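PatF (Prochloron didemni, PDB 4BG2) probably acts as, or is related to, a prenyltransferase in the making of patellamides, which are cyclic peptide natural products. Local coordinates at residues 245-248 with 252-255. Residues are numbered along the deposited sequence; the frame is centred on the assembly and turned at random.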
loop_
_atom_site.group_PDB
_atom_site.type_symbol
_atom_site.label_atom_id
_atom_site.label_comp_id
_atom_site.label_asym_id
_atom_site.label_seq_id
_atom_site.Cartn_x
_atom_site.Cartn_y
_atom_site.Cartn_z
ATOM N N PHE A 245 5.312 -6.733 6.976
ATOM C CA PHE A 245 5.014 -8.032 7.560
ATOM C C PHE A 245 3.495 -8.196 7.626
ATOM O O PHE A 245 2.870 -7.540 8.444
ATOM C CB PHE A 245 5.621 -8.109 8.956
ATOM C CG PHE A 245 7.090 -7.822 8.982
ATOM C CD1 PHE A 245 8.010 -8.837 8.726
ATOM C CD2 PHE A 245 7.554 -6.550 9.239
ATOM C CE1 PHE A 245 9.365 -8.576 8.742
ATOM C CE2 PHE A 245 8.903 -6.279 9.251
ATOM C CZ PHE A 245 9.814 -7.289 8.998
ATOM N N TYR A 246 2.930 -9.064 6.775
ATOM C CA TYR A 246 1.480 -9.285 6.684
ATOM C C TYR A 246 1.020 -10.447 7.569
ATOM O O TYR A 246 1.592 -11.525 7.529
ATOM C CB TYR A 246 1.035 -9.514 5.218
ATOM C CG TYR A 246 0.671 -8.206 4.456
ATOM C CD1 TYR A 246 -0.645 -7.700 4.507
ATOM C CD2 TYR A 246 1.601 -7.496 3.705
ATOM C CE1 TYR A 246 -1.012 -6.527 3.841
ATOM C CE2 TYR A 246 1.239 -6.310 3.030
ATOM C CZ TYR A 246 -0.070 -5.829 3.114
ATOM O OH TYR A 246 -0.483 -4.654 2.469
ATOM N N HIS A 247 -0.017 -10.209 8.367
ATOM C CA HIS A 247 -0.592 -11.217 9.254
ATOM C C HIS A 247 -2.103 -11.283 9.114
ATOM O O HIS A 247 -2.773 -10.250 9.015
ATOM C CB HIS A 247 -0.258 -10.891 10.703
ATOM C CG HIS A 247 1.179 -11.087 11.037
ATOM N ND1 HIS A 247 1.659 -12.254 11.588
ATOM C CD2 HIS A 247 2.248 -10.270 10.880
ATOM C CE1 HIS A 247 2.965 -12.142 11.765
ATOM N NE2 HIS A 247 3.346 -10.950 11.341
ATOM N N SER A 248 -2.633 -12.502 9.132
ATOM C CA SER A 248 -4.062 -12.705 9.024
ATOM C C SER A 248 -4.704 -12.882 10.402
ATOM O O SER A 248 -5.908 -12.839 10.512
ATOM C CB SER A 248 -4.366 -13.908 8.125
ATOM O OG SER A 248 -3.801 -15.076 8.668
ATOM N N ASP A 252 -1.654 -12.182 16.885
ATOM C CA ASP A 252 -0.261 -12.579 16.764
ATOM C C ASP A 252 0.716 -11.400 16.742
ATOM O O ASP A 252 1.909 -11.619 16.932
ATOM C CB ASP A 252 -0.061 -13.439 15.505
ATOM C CG ASP A 252 -0.600 -14.863 15.663
ATOM O OD1 ASP A 252 -0.780 -15.347 16.810
ATOM O OD2 ASP A 252 -0.836 -15.504 14.614
ATOM N N LEU A 253 0.252 -10.169 16.503
ATOM C CA LEU A 253 1.195 -9.041 16.386
ATOM C C LEU A 253 2.062 -8.819 17.632
ATOM O O LEU A 253 3.270 -8.652 17.502
ATOM C CB LEU A 253 0.509 -7.720 15.993
ATOM C CG LEU A 253 -0.062 -7.550 14.581
ATOM C CD1 LEU A 253 -0.580 -6.126 14.451
ATOM C CD2 LEU A 253 0.931 -7.860 13.466
ATOM N N PRO A 254 1.454 -8.796 18.836
ATOM C CA PRO A 254 2.262 -8.625 20.068
ATOM C C PRO A 254 3.336 -9.693 20.303
ATOM O O PRO A 254 4.249 -9.477 21.102
ATOM C CB PRO A 254 1.217 -8.681 21.190
ATOM C CG PRO A 254 -0.067 -8.300 20.541
ATOM C CD PRO A 254 0.008 -8.811 19.131
ATOM N N LYS A 255 3.218 -10.841 19.639
ATOM C CA LYS A 255 4.269 -11.860 19.692
ATOM C C LYS A 255 5.533 -11.387 18.992
ATOM O O LYS A 255 6.610 -11.809 19.356
ATOM C CB LYS A 255 3.794 -13.180 19.072
ATOM C CG LYS A 255 2.596 -13.767 19.800
ATOM C CD LYS A 255 2.185 -15.136 19.277
ATOM C CE LYS A 255 0.843 -15.533 19.879
ATOM N NZ LYS A 255 0.568 -17.002 19.850
#
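D252, which touches H247 across this contact, accepts a hydrogen bond on its backbone O from K255 N at 3.1 Å. This bond spans three residues and closes a single turn. The side chains of the same two residues also pair, but loosely: K255 NZ lies 3.7 Å from D252 OD1, a long salt bridge. No hydrogen bond joins the two segments. What meets is the H247 ring and two carbon atoms. L253 CD2 lies 3.8 Å from H247 CD2 and 4.0 Å from H247 CG, and it approaches the ring at a slant. The other branch, CD1, runs on anti to the leucine CA (chi2 -176°), which leaves CD2 to make the contact. D252 adds its CB, 4.4 Å from H247 ND1. Its carboxylate does not reach the ring: D252 OD2 is 5.1 Å from H247 ND1.

The fold is a closed antiparallel barrel of ten strands, the ABBA type of prenyltransferases. Strand 242-247 is one of its staves, and the chain leaves it at H247 and turns back within a few residues. H247 is hydrogen-bonded through its backbone to V279 on the neighbouring strand 276-284, and the L253 side chain touches V279 too. Y256 meets the H247 ring with its own, nearly parallel. Y246 points away from the helix, and its OH is hydrogen-bonded to E51.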